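Long-range contact in sortase SrtE1 (Streptomyces coelicolor, PDB 5CUW), which works as a transpeptidase that covalently attaches surface proteins to the bacterial cell wall, recognising sorting signals of the Leu-Ala-x-Thr-Gly and Leu-Pro-x-Thr-Gly type: residues Tyr104-Leu108 and Arg172-Trp176. Numbering follows the deposited sequence.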
ATOM      1  N   TYR A 104      12.420  -0.656   0.936  1.00 24.42           N
ATOM      2  CA  TYR A 104      12.692  -1.109   2.308  1.00 25.55           C
ATOM      3  C   TYR A 104      11.437  -1.360   3.158  1.00 29.52           C
ATOM      4  O   TYR A 104      11.477  -1.202   4.379  1.00 32.07           O
ATOM      5  CB  TYR A 104      13.586  -0.103   3.019  1.00 30.83           C
ATOM      6  CG  TYR A 104      14.946   0.049   2.370  1.00 30.43           C
ATOM      7  CD1 TYR A 104      15.912  -0.944   2.492  1.00 30.18           C
ATOM      8  CD2 TYR A 104      15.252   1.176   1.622  1.00 33.47           C
ATOM      9  CE1 TYR A 104      17.162  -0.805   1.895  1.00 32.70           C
ATOM     10  CE2 TYR A 104      16.491   1.325   1.020  1.00 41.11           C
ATOM     11  CZ  TYR A 104      17.438   0.333   1.159  1.00 42.00           C
ATOM     12  OH  TYR A 104      18.658   0.494   0.554  1.00 39.45           O
ATOM     13  N   ILE A 105      10.329  -1.752   2.536  1.00 24.80           N
ATOM     14  CA  ILE A 105       9.129  -2.000   3.336  1.00 27.06           C
ATOM     15  C   ILE A 105       9.317  -3.229   4.231  1.00 27.26           C
ATOM     16  O   ILE A 105       8.562  -3.420   5.172  1.00 26.08           O
ATOM     17  CB  ILE A 105       7.835  -2.163   2.474  1.00 24.49           C
ATOM     18  CG1 ILE A 105       7.886  -3.396   1.565  1.00 24.76           C
ATOM     19  CG2 ILE A 105       7.563  -0.880   1.672  1.00 30.58           C
ATOM     20  CD1 ILE A 105       6.509  -3.709   0.866  1.00 20.60           C
ATOM     21  N   ASN A 106      10.353  -4.031   3.980  1.00 26.47           N
ATOM     22  CA  ASN A 106      10.637  -5.147   4.872  1.00 30.76           C
ATOM     23  C   ASN A 106      11.326  -4.691   6.152  1.00 37.83           C
ATOM     24  O   ASN A 106      11.628  -5.510   7.008  1.00 30.94           O
ATOM     25  CB  ASN A 106      11.490  -6.211   4.176  1.00 29.49           C
ATOM     26  CG  ASN A 106      12.826  -5.678   3.700  1.00 35.50           C
ATOM     27  OD1 ASN A 106      12.986  -4.484   3.445  1.00 37.40           O
ATOM     28  ND2 ASN A 106      13.794  -6.572   3.563  1.00 39.42           N
ATOM     29  N   LYS A 107      11.559  -3.386   6.289  1.00 25.38           N
ATOM     30  CA  LYS A 107      12.148  -2.864   7.523  1.00 32.44           C
ATOM     31  C   LYS A 107      11.070  -2.311   8.457  1.00 33.50           C
ATOM     32  O   LYS A 107      11.351  -1.878   9.576  1.00 32.93           O
ATOM     33  CB  LYS A 107      13.188  -1.794   7.214  1.00 31.49           C
ATOM     34  CG  LYS A 107      14.420  -2.335   6.508  1.00 43.48           C
ATOM     35  CD  LYS A 107      15.029  -3.496   7.286  1.00 58.21           C
ATOM     36  CE  LYS A 107      16.294  -4.030   6.619  1.00 65.84           C
ATOM     37  NZ  LYS A 107      16.728  -5.342   7.197  1.00 63.91           N
ATOM     38  N   LEU A 108       9.828  -2.341   7.996  1.00 25.26           N
ATOM     39  CA  LEU A 108       8.701  -1.973   8.842  1.00 22.67           C
ATOM     40  C   LEU A 108       8.482  -2.998   9.956  1.00 27.75           C
ATOM     41  O   LEU A 108       8.592  -4.198   9.730  1.00 39.32           O
ATOM     42  CB  LEU A 108       7.441  -1.841   8.002  1.00 25.20           C
ATOM     43  CG  LEU A 108       7.515  -0.644   7.056  1.00 28.80           C
ATOM     44  CD1 LEU A 108       6.255  -0.518   6.218  1.00 28.11           C
ATOM     45  CD2 LEU A 108       7.773   0.617   7.867  1.00 23.60           C
ATOM     46  N   ARG A 172       7.137 -12.050  -4.856  1.00 25.54           N
ATOM     47  CA  ARG A 172       6.587 -10.814  -4.329  1.00 21.03           C
ATOM     48  C   ARG A 172       6.708 -10.761  -2.810  1.00 21.84           C
ATOM     49  O   ARG A 172       6.696 -11.793  -2.149  1.00 26.73           O
ATOM     50  CB  ARG A 172       5.127 -10.663  -4.726  1.00 20.33           C
ATOM     51  CG  ARG A 172       4.880 -10.708  -6.213  1.00 32.87           C
ATOM     52  CD  ARG A 172       5.430  -9.471  -6.905  1.00 36.35           C
ATOM     53  NE  ARG A 172       5.132  -9.499  -8.333  1.00 35.17           N
ATOM     54  CZ  ARG A 172       5.962  -9.963  -9.257  1.00 36.63           C
ATOM     55  NH1 ARG A 172       7.157 -10.426  -8.912  1.00 33.35           N
ATOM     56  NH2 ARG A 172       5.601  -9.956 -10.530  1.00 38.69           N
ATOM     57  N   MET A 173       6.827  -9.546  -2.276  1.00 27.16           N
ATOM     58  CA  MET A 173       6.853  -9.307  -0.836  0.83 19.86           C
ATOM     59  C   MET A 173       5.629  -8.488  -0.461  1.00 20.96           C
ATOM     60  O   MET A 173       5.337  -7.479  -1.110  1.00 23.90           O
ATOM     61  CB  MET A 173       8.144  -8.572  -0.434  0.83 20.91           C
ATOM     62  CG  MET A 173       8.072  -7.878   0.918  0.83 22.38           C
ATOM     63  SD  MET A 173       9.695  -7.261   1.447  0.83 42.02           S
ATOM     64  CE  MET A 173      10.086  -6.114   0.129  0.83 29.23           C
ATOM     65  N   ILE A 174       4.919  -8.907   0.575  1.00 22.16           N
ATOM     66  CA  ILE A 174       3.666  -8.265   0.973  1.00 21.24           C
ATOM     67  C   ILE A 174       3.735  -7.738   2.413  1.00 22.50           C
ATOM     68  O   ILE A 174       4.130  -8.459   3.325  1.00 20.47           O
ATOM     69  CB  ILE A 174       2.484  -9.254   0.868  1.00 25.61           C
ATOM     70  CG1 ILE A 174       2.602 -10.114  -0.395  1.00 24.88           C
ATOM     71  CG2 ILE A 174       1.149  -8.527   0.952  1.00 23.68           C
ATOM     72  CD1 ILE A 174       2.552  -9.344  -1.683  1.00 27.54           C
ATOM     73  N   VAL A 175       3.343  -6.489   2.614  1.00 24.14           N
ATOM     74  CA  VAL A 175       3.242  -5.924   3.957  1.00 21.52           C
ATOM     75  C   VAL A 175       1.800  -5.441   4.194  1.00 24.47           C
ATOM     76  O   VAL A 175       1.245  -4.761   3.340  1.00 22.25           O
ATOM     77  CB  VAL A 175       4.239  -4.768   4.135  1.00 22.06           C
ATOM     78  CG1 VAL A 175       4.011  -4.042   5.443  1.00 22.68           C
ATOM     79  CG2 VAL A 175       5.661  -5.288   4.027  1.00 21.82           C
ATOM     80  N   TRP A 176       1.196  -5.825   5.324  1.00 22.95           N
ATOM     81  CA  TRP A 176      -0.177  -5.415   5.681  1.00 21.14           C
ATOM     82  C   TRP A 176      -0.227  -4.502   6.910  1.00 19.45           C
ATOM     83  O   TRP A 176       0.556  -4.665   7.857  1.00 18.76           O
ATOM     84  CB  TRP A 176      -1.069  -6.633   5.981  1.00 19.68           C
ATOM     85  CG  TRP A 176      -1.313  -7.600   4.844  1.00 17.46           C
ATOM     86  CD1 TRP A 176      -2.211  -7.443   3.806  1.00 24.16           C
ATOM     87  CD2 TRP A 176      -0.721  -8.897   4.664  1.00 21.52           C
ATOM     88  NE1 TRP A 176      -2.176  -8.546   2.987  1.00 26.24           N
ATOM     89  CE2 TRP A 176      -1.276  -9.452   3.487  1.00 21.61           C
ATOM     90  CE3 TRP A 176       0.232  -9.637   5.373  1.00 20.97           C
ATOM     91  CZ2 TRP A 176      -0.910 -10.708   3.008  1.00 24.84           C
ATOM     92  CZ3 TRP A 176       0.597 -10.885   4.894  1.00 25.65           C
ATOM     93  CH2 TRP A 176       0.026 -11.409   3.723  1.00 25.90           C
TER
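In the β-barrel of the catalytic sortase domain, the part of SrtE1 in this chain, the loop joining strands 87-92 and 113-117 turns through a short 3-10 segment that rests on strand 171-184, and the fit shows how two different periodicities can be matched. A β-strand offers alternate residues to one face: here Met173 and Val175 point their CA-to-CB bonds toward the loop, whereas Ile174 points away. The 3-10 turn repeats about every three residues, fixed by the hydrogen bonds from Lys107 N to Tyr104 O (2.9 Å) and from Leu108 N to Ile105 O (3.3 Å), so Ile105 and Leu108 both face the strand. No hydrogen bond links the segments; together they bury 241 Å², mostly through apolar side chains.

Ile105, in the p,t rotamer, reaches between the two strand residues: its CD1 lies 3.6 Å from Val175 CG2, and its CG1 3.8 Å from Met173 CE. Met173, in the conformer given here, runs out with chi1 and chi2 both t, then turns at chi3 (p), which sets its terminal CE against CG1 of Ile105. Leu108 is the looser partner, with CD1 4.2 Å from Val175 CG1; Met127 of the adjacent strand 121-134 touches both residues.

The same alternation sends Arg172, the inferred catalytic proton donor, to the other face of the strand, where its side chain touches Cys163, the inferred active-site cysteine. At the edge of the apolar patch, the p rotamer of Asn106 holds its OD1 4.7 Å from Met173 SD, while its CB lies 3.4 Å from that sulfur.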